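Local structure of endoglucanase (3X17) at residues Val403-Phe414 / Lys442-Glu453. The protein probably cleaves internal beta-1,4-glucosidic bonds of cellulose and related glucans, as a family 9 glycoside hydrolase with an N-terminal Ig-like domain. Residues are numbered along the deposited sequence; the frame is centred on the assembly and turned at random.
Sequences VQRILEGARSVF and KGMLLLFAHHLE
Val413 spreads its two methyls over the start of 442-453: CG1 lies 3.8 Å from Leu446 CG, while CG2 rests on the CB and CG of Lys442, whose extended chain runs on to bond through NZ to the carbonyl of Pro425. Leu446 in turn brings CD2 to 3.7 Å from Ala410 O, and meets the edge of the Phe414 ring. The axes of the two segments approach to 8.2 Å, with Ala410 and Ala449, neither of which has a longer side chain, at the interface. Farther along, Leu452 CD1 reaches 3.8 Å from Ile406 CG2, the two side chains crossing at about a right angle; CG stands anti to the carbonyl carbon (chi1 -66°), and chi2 of -171° then carries CD1 to Ile406. Leu407 lies alongside, with CD2 4.1 Å from Ala449 CB and CD1 against the carboxylate of Glu453. A serine in place of Leu407 would probably open a gap beside Ala449 and leave the Glu453 chain freer to move. A water donates to both Ile406 O (2.9 Å) and Leu445 O (2.6 Å), bridging the two backbones. Tyr371 covers Ile406 and Leu445, and Val388 of helix 381-390 covers Leu452. Segments 403-414 and 442-452 cross at -131°; they belong to helices 396-418 and 435-452, steeply inclined, roughly antiparallel neighbours within the (alpha/alpha)6 barrel of the family 9 catalytic domain.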
ATOM      1  N   VAL A 403     -11.426  17.565  11.131  1.00 35.90           N
ATOM      2  CA  VAL A 403     -10.204  17.537  11.931  1.00 35.30           C
ATOM      3  C   VAL A 403     -10.369  16.541  13.069  1.00 35.63           C
ATOM      4  O   VAL A 403      -9.521  15.664  13.271  1.00 34.81           O
ATOM      5  CB  VAL A 403      -9.803  18.958  12.476  1.00 35.08           C
ATOM      6  CG1 VAL A 403      -8.783  18.831  13.588  1.00 35.10           C
ATOM      7  CG2 VAL A 403      -9.200  19.826  11.358  1.00 31.86           C
ATOM      8  N   GLN A 404     -11.446  16.710  13.835  1.00 35.57           N
ATOM      9  CA  GLN A 404     -11.763  15.822  14.954  1.00 36.51           C
ATOM     10  C   GLN A 404     -11.782  14.322  14.556  1.00 35.84           C
ATOM     11  O   GLN A 404     -11.269  13.470  15.288  1.00 35.19           O
ATOM     12  CB  GLN A 404     -13.117  16.237  15.556  1.00 36.80           C
ATOM     13  CG  GLN A 404     -13.768  15.162  16.425  1.00 47.35           C
ATOM     14  CD  GLN A 404     -15.079  14.621  15.856  1.00 59.09           C
ATOM     15  OE1 GLN A 404     -15.633  13.645  16.383  1.00 65.11           O
ATOM     16  NE2 GLN A 404     -15.588  15.252  14.787  1.00 62.72           N
ATOM     17  N   ARG A 405     -12.393  13.995  13.414  1.00 34.11           N
ATOM     18  CA  ARG A 405     -12.356  12.624  12.918  1.00 33.08           C
ATOM     19  C   ARG A 405     -10.948  12.147  12.573  1.00 34.25           C
ATOM     20  O   ARG A 405     -10.568  11.022  12.910  1.00 34.35           O
ATOM     21  CB  ARG A 405     -13.330  12.438  11.759  1.00 34.48           C
ATOM     22  CG  ARG A 405     -14.730  12.885  12.119  1.00 41.11           C
ATOM     23  CD  ARG A 405     -15.782  11.911  11.669  1.00 53.57           C
ATOM     24  NE  ARG A 405     -16.780  11.673  12.707  1.00 66.05           N
ATOM     25  CZ  ARG A 405     -17.859  12.427  12.935  1.00 71.13           C
ATOM     26  NH1 ARG A 405     -18.097  13.537  12.224  1.00 70.02           N
ATOM     27  NH2 ARG A 405     -18.704  12.073  13.900  1.00 69.83           N
ATOM     28  N   ILE A 406     -10.129  13.036  12.020  1.00 33.98           N
ATOM     29  CA  ILE A 406      -8.753  12.670  11.703  1.00 34.35           C
ATOM     30  C   ILE A 406      -7.967  12.317  12.972  1.00 36.08           C
ATOM     31  O   ILE A 406      -7.250  11.303  13.015  1.00 35.60           O
ATOM     32  CB  ILE A 406      -8.044  13.779  10.904  1.00 33.00           C
ATOM     33  CG1 ILE A 406      -8.655  13.884   9.508  1.00 32.58           C
ATOM     34  CG2 ILE A 406      -6.539  13.501  10.803  1.00 31.82           C
ATOM     35  CD1 ILE A 406      -8.152  15.067   8.676  1.00 28.81           C
ATOM     36  N   LEU A 407      -8.149  13.115  14.028  1.00 34.78           N
ATOM     37  CA  LEU A 407      -7.403  12.887  15.271  1.00 36.62           C
ATOM     38  C   LEU A 407      -7.921  11.680  16.045  1.00 37.01           C
ATOM     39  O   LEU A 407      -7.138  10.917  16.637  1.00 36.24           O
ATOM     40  CB  LEU A 407      -7.383  14.144  16.152  1.00 36.93           C
ATOM     41  CG  LEU A 407      -6.816  15.415  15.476  1.00 36.56           C
ATOM     42  CD1 LEU A 407      -7.099  16.626  16.382  1.00 39.10           C
ATOM     43  CD2 LEU A 407      -5.298  15.306  15.205  1.00 36.53           C
ATOM     44  N   GLU A 408      -9.234  11.492  16.010  1.00 36.28           N
ATOM     45  CA  GLU A 408      -9.856  10.302  16.588  1.00 39.31           C
ATOM     46  C   GLU A 408      -9.397   9.000  15.871  1.00 37.32           C
ATOM     47  O   GLU A 408      -9.048   8.018  16.526  1.00 38.25           O
ATOM     48  CB  GLU A 408     -11.399  10.455  16.619  1.00 37.77           C
ATOM     49  CG  GLU A 408     -12.161   9.253  17.160  1.00 48.84           C
ATOM     50  CD  GLU A 408     -11.724   8.825  18.578  1.00 62.98           C
ATOM     51  OE1 GLU A 408     -11.186   9.678  19.330  1.00 65.12           O
ATOM     52  OE2 GLU A 408     -11.920   7.635  18.938  1.00 64.40           O
ATOM     53  N   GLY A 409      -9.307   9.030  14.541  1.00 37.43           N
ATOM     54  CA  GLY A 409      -8.847   7.865  13.775  1.00 34.44           C
ATOM     55  C   GLY A 409      -7.444   7.423  14.171  1.00 35.78           C
ATOM     56  O   GLY A 409      -7.196   6.255  14.517  1.00 35.96           O
ATOM     57  N   ALA A 410      -6.538   8.382  14.240  1.00 34.45           N
ATOM     58  CA  ALA A 410      -5.206   8.080  14.697  1.00 35.96           C
ATOM     59  C   ALA A 410      -5.297   7.533  16.119  1.00 36.42           C
ATOM     60  O   ALA A 410      -4.629   6.560  16.455  1.00 35.61           O
ATOM     61  CB  ALA A 410      -4.329   9.307  14.626  1.00 34.77           C
ATOM     62  N   ARG A 411      -6.177   8.110  16.934  1.00 37.00           N
ATOM     63  CA  ARG A 411      -6.223   7.718  18.338  1.00 40.42           C
ATOM     64  C   ARG A 411      -6.649   6.255  18.505  1.00 38.02           C
ATOM     65  O   ARG A 411      -5.946   5.466  19.133  1.00 37.90           O
ATOM     66  CB  ARG A 411      -7.099   8.670  19.179  1.00 41.56           C
ATOM     67  CG  ARG A 411      -6.477   9.032  20.533  1.00 50.60           C
ATOM     68  CD  ARG A 411      -7.366   9.953  21.369  1.00 61.47           C
ATOM     69  NE  ARG A 411      -7.580  11.230  20.697  1.00 70.47           N
ATOM     70  CZ  ARG A 411      -8.777  11.735  20.400  1.00 72.51           C
ATOM     71  NH1 ARG A 411      -9.879  11.112  20.796  1.00 72.47           N
ATOM     72  NH2 ARG A 411      -8.870  12.874  19.723  1.00 64.92           N
ATOM     73  N   SER A 412      -7.738   5.858  17.860  1.00 36.25           N
ATOM     74  CA  SER A 412      -8.052   4.426  17.855  1.00 38.84           C
ATOM     75  C   SER A 412      -6.924   3.549  17.278  1.00 36.58           C
ATOM     76  O   SER A 412      -6.610   2.513  17.849  1.00 35.09           O
ATOM     77  CB  SER A 412      -9.399   4.127  17.189  1.00 38.65           C
ATOM     78  OG  SER A 412      -9.385   4.602  15.863  1.00 50.54           O
ATOM     79  N   VAL A 413      -6.291   3.965  16.179  1.00 34.76           N
ATOM     80  CA  VAL A 413      -5.146   3.200  15.686  1.00 34.87           C
ATOM     81  C   VAL A 413      -4.074   3.054  16.779  1.00 35.82           C
ATOM     82  O   VAL A 413      -3.622   1.943  17.057  1.00 35.81           O
ATOM     83  CB  VAL A 413      -4.541   3.760  14.380  1.00 33.20           C
ATOM     84  CG1 VAL A 413      -3.253   3.046  14.060  1.00 30.37           C
ATOM     85  CG2 VAL A 413      -5.528   3.576  13.231  1.00 36.51           C
ATOM     86  N   PHE A 414      -3.679   4.173  17.384  1.00 34.71           N
ATOM     87  CA  PHE A 414      -2.645   4.176  18.403  1.00 36.63           C
ATOM     88  C   PHE A 414      -2.963   3.265  19.584  1.00 38.18           C
ATOM     89  O   PHE A 414      -2.086   2.544  20.073  1.00 39.28           O
ATOM     90  CB  PHE A 414      -2.377   5.582  18.902  1.00 37.59           C
ATOM     91  CG  PHE A 414      -1.113   5.693  19.724  1.00 42.98           C
ATOM     92  CD1 PHE A 414       0.131   5.603  19.110  1.00 41.45           C
ATOM     93  CD2 PHE A 414      -1.172   5.742  21.123  1.00 42.03           C
ATOM     94  CE1 PHE A 414       1.307   5.622  19.861  1.00 41.28           C
ATOM     95  CE2 PHE A 414      -0.001   5.772  21.881  1.00 41.75           C
ATOM     96  CZ  PHE A 414       1.238   5.701  21.248  1.00 42.34           C
ATOM     97  N   LYS A 442      -3.028   2.139   8.229  1.00 28.79           N
ATOM     98  CA  LYS A 442      -3.193   2.677   9.582  1.00 31.79           C
ATOM     99  C   LYS A 442      -1.994   3.514  10.028  1.00 32.76           C
ATOM    100  O   LYS A 442      -2.157   4.497  10.749  1.00 33.52           O
ATOM    101  CB  LYS A 442      -3.463   1.567  10.605  1.00 31.60           C
ATOM    102  CG  LYS A 442      -4.847   0.962  10.511  1.00 30.30           C
ATOM    103  CD  LYS A 442      -4.978  -0.277  11.453  1.00 30.29           C
ATOM    104  CE  LYS A 442      -6.468  -0.671  11.611  1.00 36.54           C
ATOM    105  NZ  LYS A 442      -6.664  -1.818  12.575  1.00 39.45           N
ATOM    106  N   GLY A 443      -0.802   3.126   9.579  1.00 32.42           N
ATOM    107  CA  GLY A 443       0.370   3.971   9.677  1.00 30.63           C
ATOM    108  C   GLY A 443       0.130   5.330   9.052  1.00 31.86           C
ATOM    109  O   GLY A 443       0.479   6.374   9.622  1.00 29.50           O
ATOM    110  N   MET A 444      -0.482   5.308   7.876  1.00 31.30           N
ATOM    111  CA  MET A 444      -0.867   6.531   7.171  1.00 31.23           C
ATOM    112  C   MET A 444      -1.837   7.403   7.989  1.00 29.85           C
ATOM    113  O   MET A 444      -1.659   8.591   8.030  1.00 30.81           O
ATOM    114  CB  MET A 444      -1.460   6.209   5.787  1.00 28.75           C
ATOM    115  CG  MET A 444      -1.713   7.448   4.909  1.00 33.09           C
ATOM    116  SD  MET A 444      -2.763   7.054   3.485  1.00 32.91           S
ATOM    117  CE  MET A 444      -1.718   5.925   2.576  1.00 32.42           C
ATOM    118  N   LEU A 445      -2.829   6.826   8.658  1.00 30.76           N
ATOM    119  CA  LEU A 445      -3.706   7.657   9.497  1.00 31.63           C
ATOM    120  C   LEU A 445      -2.977   8.292  10.683  1.00 32.68           C
ATOM    121  O   LEU A 445      -3.238   9.457  11.017  1.00 32.27           O
ATOM    122  CB  LEU A 445      -4.966   6.923   9.975  1.00 32.93           C
ATOM    123  CG  LEU A 445      -5.822   6.207   8.924  1.00 33.05           C
ATOM    124  CD1 LEU A 445      -6.928   5.436   9.618  1.00 35.54           C
ATOM    125  CD2 LEU A 445      -6.369   7.161   7.865  1.00 29.45           C
ATOM    126  N   LEU A 446      -2.039   7.559  11.284  1.00 31.48           N
ATOM    127  CA  LEU A 446      -1.156   8.141  12.311  1.00 33.70           C
ATOM    128  C   LEU A 446      -0.373   9.326  11.756  1.00 33.59           C
ATOM    129  O   LEU A 446      -0.370  10.399  12.358  1.00 35.94           O
ATOM    130  CB  LEU A 446      -0.174   7.104  12.864  1.00 32.57           C
ATOM    131  CG  LEU A 446      -0.832   5.944  13.613  1.00 35.01           C
ATOM    132  CD1 LEU A 446       0.128   4.757  13.708  1.00 32.56           C
ATOM    133  CD2 LEU A 446      -1.271   6.391  15.007  1.00 34.80           C
ATOM    134  N   LEU A 447       0.180   9.177  10.556  1.00 32.11           N
ATOM    135  CA  LEU A 447       0.908  10.260   9.960  1.00 32.23           C
ATOM    136  C   LEU A 447       0.018  11.434   9.576  1.00 32.42           C
ATOM    137  O   LEU A 447       0.487  12.564   9.558  1.00 36.54           O
ATOM    138  CB  LEU A 447       1.739   9.793   8.763  1.00 32.13           C
ATOM    139  CG  LEU A 447       2.907   8.856   9.088  1.00 33.82           C
ATOM    140  CD1 LEU A 447       3.566   8.336   7.809  1.00 30.78           C
ATOM    141  CD2 LEU A 447       3.928   9.506  10.021  1.00 35.02           C
ATOM    142  N   PHE A 448      -1.234  11.189   9.204  1.00 31.89           N
ATOM    143  CA  PHE A 448      -2.129  12.317   8.888  1.00 32.98           C
ATOM    144  C   PHE A 448      -2.319  13.188  10.151  1.00 32.74           C
ATOM    145  O   PHE A 448      -2.267  14.413  10.081  1.00 32.17           O
ATOM    146  CB  PHE A 448      -3.500  11.843   8.416  1.00 32.35           C
ATOM    147  CG  PHE A 448      -3.541  11.369   6.968  1.00 35.36           C
ATOM    148  CD1 PHE A 448      -2.505  11.650   6.083  1.00 37.24           C
ATOM    149  CD2 PHE A 448      -4.639  10.669   6.496  1.00 36.74           C
ATOM    150  CE1 PHE A 448      -2.560  11.218   4.752  1.00 37.84           C
ATOM    151  CE2 PHE A 448      -4.723  10.264   5.148  1.00 38.00           C
ATOM    152  CZ  PHE A 448      -3.677  10.538   4.286  1.00 37.73           C
ATOM    153  N   ALA A 449      -2.594  12.531  11.271  1.00 29.74           N
ATOM    154  CA  ALA A 449      -2.819  13.190  12.551  1.00 34.73           C
ATOM    155  C   ALA A 449      -1.547  13.899  13.019  1.00 33.72           C
ATOM    156  O   ALA A 449      -1.566  15.088  13.326  1.00 36.49           O
ATOM    157  CB  ALA A 449      -3.302  12.152  13.616  1.00 30.86           C
ATOM    158  N   HIS A 450      -0.426  13.207  12.914  1.00 36.23           N
ATOM    159  CA  HIS A 450       0.882  13.804  13.138  1.00 38.78           C
ATOM    160  C   HIS A 450       1.086  15.086  12.334  1.00 40.85           C
ATOM    161  O   HIS A 450       1.756  16.017  12.788  1.00 39.71           O
ATOM    162  CB  HIS A 450       1.990  12.804  12.807  1.00 39.37           C
ATOM    163  CG  HIS A 450       3.374  13.353  13.003  1.00 42.53           C
ATOM    164  ND1 HIS A 450       3.869  13.696  14.246  1.00 43.86           N
ATOM    165  CD2 HIS A 450       4.353  13.647  12.113  1.00 41.79           C
ATOM    166  CE1 HIS A 450       5.122  14.103  14.119  1.00 45.02           C
ATOM    167  NE2 HIS A 450       5.423  14.130  12.831  1.00 46.38           N
ATOM    168  N   HIS A 451       0.558  15.112  11.120  1.00 40.98           N
ATOM    169  CA  HIS A 451       0.751  16.258  10.263  1.00 43.41           C
ATOM    170  C   HIS A 451      -0.074  17.468  10.751  1.00 44.74           C
ATOM    171  O   HIS A 451       0.351  18.624  10.607  1.00 44.11           O
ATOM    172  CB  HIS A 451       0.413  15.908   8.818  1.00 42.59           C
ATOM    173  CG  HIS A 451       0.739  16.997   7.848  1.00 49.56           C
ATOM    174  ND1 HIS A 451      -0.121  18.050   7.597  1.00 57.27           N
ATOM    175  CD2 HIS A 451       1.866  17.257   7.143  1.00 52.02           C
ATOM    176  CE1 HIS A 451       0.453  18.897   6.757  1.00 55.64           C
ATOM    177  NE2 HIS A 451       1.665  18.447   6.479  1.00 55.74           N
ATOM    178  N   LEU A 452      -1.245  17.199  11.335  1.00 44.02           N
ATOM    179  CA  LEU A 452      -2.107  18.278  11.856  1.00 44.37           C
ATOM    180  C   LEU A 452      -1.609  18.797  13.209  1.00 44.38           C
ATOM    181  O   LEU A 452      -1.775  19.970  13.542  1.00 44.99           O
ATOM    182  CB  LEU A 452      -3.537  17.776  12.031  1.00 43.68           C
ATOM    183  CG  LEU A 452      -4.350  17.390  10.789  1.00 39.82           C
ATOM    184  CD1 LEU A 452      -5.738  17.151  11.260  1.00 32.91           C
ATOM    185  CD2 LEU A 452      -4.330  18.497   9.725  1.00 34.21           C
ATOM    186  N   GLU A 453      -0.941  17.913  13.938  1.00 44.49           N
ATOM    187  CA  GLU A 453      -0.686  18.043  15.361  1.00 46.72           C
ATOM    188  C   GLU A 453       0.521  17.135  15.650  1.00 45.57           C
ATOM    189  O   GLU A 453       0.358  15.926  15.873  1.00 43.72           O
ATOM    190  CB  GLU A 453      -1.907  17.533  16.125  1.00 47.61           C
ATOM    191  CG  GLU A 453      -2.137  18.118  17.496  1.00 54.35           C
ATOM    192  CD  GLU A 453      -3.426  17.571  18.138  1.00 61.64           C
ATOM    193  OE1 GLU A 453      -3.409  16.420  18.660  1.00 61.76           O
ATOM    194  OE2 GLU A 453      -4.466  18.271  18.067  1.00 57.42           O
TER
HETATM  195  O   HOH W   1      -5.809   9.824  11.044  1.00 33.26           O